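Local coordinates for Ctr9 protein (Myceliophthora thermophila, PDB 6AF0) that serves as a tetratricopeptide-repeat scaffold of the Paf1 transcription elongation complex, assembling with Paf1 and Cdc73, and is thought to bind RNA polymerase II, at residues Y776-H781 against S795-A799. Residues are numbered along the deposited sequence.
Sequences YVNMGH and SYEIA
Helices A and B of one tetratricopeptide repeat (TPR) pack here as the helical hairpin from which the Ctr9 solenoid is built. Both segments are α-helical: 776-781 belongs to helix A (773-785) and 795-799 to helix B (789-801). Their axes run antiparallel at 160° (signed crossing angle -160°) and approach to 8.0 Å; Tyr776 and Ser795 set the register, with CA atoms 5.3 Å apart. Gly780, at the glycine position of the TPR signature, lets the helices close up. Its CA lies over the face of the Tyr796 ring, 3.8 Å from the ring centroid, a CH-pi contact in space where a CB would clash with CE2 of that ring. Although the CA-to-CB bond of Tyr796 points away, its m rotamer swings the ring back across helix A, and its OH shares a hydrogen bond of 2.5 Å with ND1 of His781, also m. Ser795, chi1 t, brings its OG alongside the helical bond from Gly780 N to Tyr776 O (2.8 Å), with OG 2.5 Å from Tyr776 O and 3.1 Å from Gly780 N. Ala799, small and directed at helix A, receives Tyr776, m, with CB atoms 3.8 Å apart, and meets Val777 CG2 through its CB at 4.0 Å. Ile798 CG2 lies over one face of the Tyr776 ring. On the neighbouring helix 809-826, Ile811 meets Val777, while Cys814, Leu815 and Thr818 pack on Tyr796. Met779 turns to Phe763 and Arg767 of helix 756-770, and Asn778 and His781 face the Paf1 chain, Asn778 also reaching helix 739-752.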
ATOM      1  N   TYR A 776     -37.277 -15.793 -12.635  1.00 86.38           N
ATOM      2  CA  TYR A 776     -38.553 -15.349 -12.084  1.00 89.48           C
ATOM      3  C   TYR A 776     -39.675 -16.381 -12.298  1.00 87.30           C
ATOM      4  O   TYR A 776     -40.561 -16.547 -11.460  1.00 94.60           O
ATOM      5  CB  TYR A 776     -38.934 -13.998 -12.690  1.00 90.18           C
ATOM      6  CG  TYR A 776     -38.108 -12.847 -12.150  1.00101.68           C
ATOM      7  CD1 TYR A 776     -38.656 -11.927 -11.256  1.00112.16           C
ATOM      8  CD2 TYR A 776     -36.768 -12.682 -12.514  1.00109.30           C
ATOM      9  CE1 TYR A 776     -37.901 -10.874 -10.749  1.00113.34           C
ATOM     10  CE2 TYR A 776     -36.005 -11.634 -12.015  1.00109.76           C
ATOM     11  CZ  TYR A 776     -36.572 -10.727 -11.139  1.00114.22           C
ATOM     12  OH  TYR A 776     -35.821  -9.680 -10.653  1.00102.55           O
ATOM     13  N   VAL A 777     -39.616 -17.086 -13.413  1.00 80.64           N
ATOM     14  CA  VAL A 777     -40.586 -18.122 -13.709  1.00 84.34           C
ATOM     15  C   VAL A 777     -40.443 -19.216 -12.658  1.00 86.82           C
ATOM     16  O   VAL A 777     -41.410 -19.595 -12.015  1.00 94.32           O
ATOM     17  CB  VAL A 777     -40.379 -18.690 -15.135  1.00 85.81           C
ATOM     18  CG1 VAL A 777     -41.297 -19.867 -15.418  1.00 84.66           C
ATOM     19  CG2 VAL A 777     -40.621 -17.604 -16.175  1.00 83.78           C
ATOM     20  N   ASN A 778     -39.218 -19.695 -12.488  1.00 92.51           N
ATOM     21  CA  ASN A 778     -38.904 -20.743 -11.522  1.00 95.25           C
ATOM     22  C   ASN A 778     -39.267 -20.348 -10.096  1.00101.08           C
ATOM     23  O   ASN A 778     -39.655 -21.188  -9.279  1.00112.69           O
ATOM     24  CB  ASN A 778     -37.412 -21.040 -11.562  1.00 92.01           C
ATOM     25  CG  ASN A 778     -36.952 -21.607 -12.893  1.00 87.88           C
ATOM     26  OD1 ASN A 778     -37.751 -21.954 -13.770  1.00 91.83           O
ATOM     27  ND2 ASN A 778     -35.647 -21.721 -13.040  1.00 83.98           N
ATOM     28  N   MET A 779     -39.105 -19.063  -9.802  1.00101.92           N
ATOM     29  CA  MET A 779     -39.514 -18.503  -8.519  1.00104.75           C
ATOM     30  C   MET A 779     -41.023 -18.564  -8.354  1.00102.91           C
ATOM     31  O   MET A 779     -41.525 -19.119  -7.378  1.00104.34           O
ATOM     32  CB  MET A 779     -39.050 -17.057  -8.403  1.00107.76           C
ATOM     33  CG  MET A 779     -37.632 -16.913  -7.876  1.00105.26           C
ATOM     34  SD  MET A 779     -37.464 -15.343  -7.017  1.00107.83           S
ATOM     35  CE  MET A 779     -36.424 -15.828  -5.663  1.00 96.94           C
ATOM     36  N   GLY A 780     -41.739 -17.996  -9.321  1.00100.88           N
ATOM     37  CA  GLY A 780     -43.199 -18.109  -9.375  1.00 97.09           C
ATOM     38  C   GLY A 780     -43.708 -19.540  -9.190  1.00 92.59           C
ATOM     39  O   GLY A 780     -44.718 -19.757  -8.544  1.00 88.82           O
ATOM     40  N   HIS A 781     -42.995 -20.516  -9.743  1.00 89.87           N
ATOM     41  CA  HIS A 781     -43.336 -21.936  -9.569  1.00100.10           C
ATOM     42  C   HIS A 781     -43.241 -22.415  -8.121  1.00105.27           C
ATOM     43  O   HIS A 781     -44.107 -23.143  -7.640  1.00109.15           O
ATOM     44  CB  HIS A 781     -42.423 -22.813 -10.415  1.00 94.31           C
ATOM     45  CG  HIS A 781     -42.566 -22.598 -11.885  1.00 95.49           C
ATOM     46  ND1 HIS A 781     -43.567 -21.827 -12.432  1.00 98.58           N
ATOM     47  CD2 HIS A 781     -41.866 -23.100 -12.930  1.00 96.85           C
ATOM     48  CE1 HIS A 781     -43.463 -21.844 -13.747  1.00100.34           C
ATOM     49  NE2 HIS A 781     -42.442 -22.615 -14.075  1.00 97.05           N
ATOM     50  N   SER A 795     -43.755 -12.183  -9.176  1.00 95.81           N
ATOM     51  CA  SER A 795     -42.606 -12.856  -9.757  1.00 89.92           C
ATOM     52  C   SER A 795     -42.953 -13.061 -11.232  1.00 94.32           C
ATOM     53  O   SER A 795     -42.293 -12.517 -12.124  1.00 94.11           O
ATOM     54  CB  SER A 795     -42.313 -14.178  -9.041  1.00 89.13           C
ATOM     55  OG  SER A 795     -41.299 -14.925  -9.691  1.00 85.37           O
ATOM     56  N   TYR A 796     -44.036 -13.791 -11.477  1.00 94.99           N
ATOM     57  CA  TYR A 796     -44.510 -14.032 -12.836  1.00 90.40           C
ATOM     58  C   TYR A 796     -44.678 -12.732 -13.621  1.00 90.67           C
ATOM     59  O   TYR A 796     -44.304 -12.652 -14.778  1.00 92.13           O
ATOM     60  CB  TYR A 796     -45.847 -14.784 -12.818  1.00 89.13           C
ATOM     61  CG  TYR A 796     -45.749 -16.257 -12.542  1.00 90.48           C
ATOM     62  CD1 TYR A 796     -46.716 -16.908 -11.775  1.00 93.48           C
ATOM     63  CD2 TYR A 796     -44.691 -17.015 -13.043  1.00 93.17           C
ATOM     64  CE1 TYR A 796     -46.629 -18.269 -11.517  1.00 88.71           C
ATOM     65  CE2 TYR A 796     -44.602 -18.373 -12.793  1.00 90.67           C
ATOM     66  CZ  TYR A 796     -45.572 -18.990 -12.032  1.00 86.13           C
ATOM     67  OH  TYR A 796     -45.481 -20.324 -11.783  1.00 78.69           O
ATOM     68  N   GLU A 797     -45.256 -11.721 -12.990  1.00 95.28           N
ATOM     69  CA  GLU A 797     -45.517 -10.460 -13.664  1.00101.72           C
ATOM     70  C   GLU A 797     -44.202  -9.873 -14.140  1.00 97.28           C
ATOM     71  O   GLU A 797     -44.087  -9.457 -15.285  1.00 98.73           O
ATOM     72  CB  GLU A 797     -46.232  -9.471 -12.731  1.00112.40           C
ATOM     73  CG  GLU A 797     -47.751  -9.604 -12.673  1.00117.25           C
ATOM     74  CD  GLU A 797     -48.455  -8.505 -13.442  1.00120.17           C
ATOM     75  OE1 GLU A 797     -48.831  -7.493 -12.802  1.00121.99           O
ATOM     76  OE2 GLU A 797     -48.606  -8.655 -14.679  1.00111.51           O
ATOM     77  N   ILE A 798     -43.213  -9.854 -13.256  1.00 97.22           N
ATOM     78  CA  ILE A 798     -41.903  -9.324 -13.601  1.00101.51           C
ATOM     79  C   ILE A 798     -41.304 -10.121 -14.761  1.00107.01           C
ATOM     80  O   ILE A 798     -40.720  -9.534 -15.681  1.00104.25           O
ATOM     81  CB  ILE A 798     -40.937  -9.323 -12.397  1.00102.51           C
ATOM     82  CG1 ILE A 798     -41.301  -8.193 -11.427  1.00100.61           C
ATOM     83  CG2 ILE A 798     -39.512  -9.127 -12.879  1.00109.58           C
ATOM     84  CD1 ILE A 798     -40.364  -8.037 -10.246  1.00 97.91           C
ATOM     85  N   ALA A 799     -41.449 -11.449 -14.723  1.00103.78           N
ATOM     86  CA  ALA A 799     -41.018 -12.296 -15.849  1.00 92.63           C
ATOM     87  C   ALA A 799     -41.653 -11.835 -17.154  1.00 90.23           C
ATOM     88  O   ALA A 799     -40.981 -11.741 -18.155  1.00 90.34           O
ATOM     89  CB  ALA A 799     -41.342 -13.761 -15.603  1.00 86.80           C
TER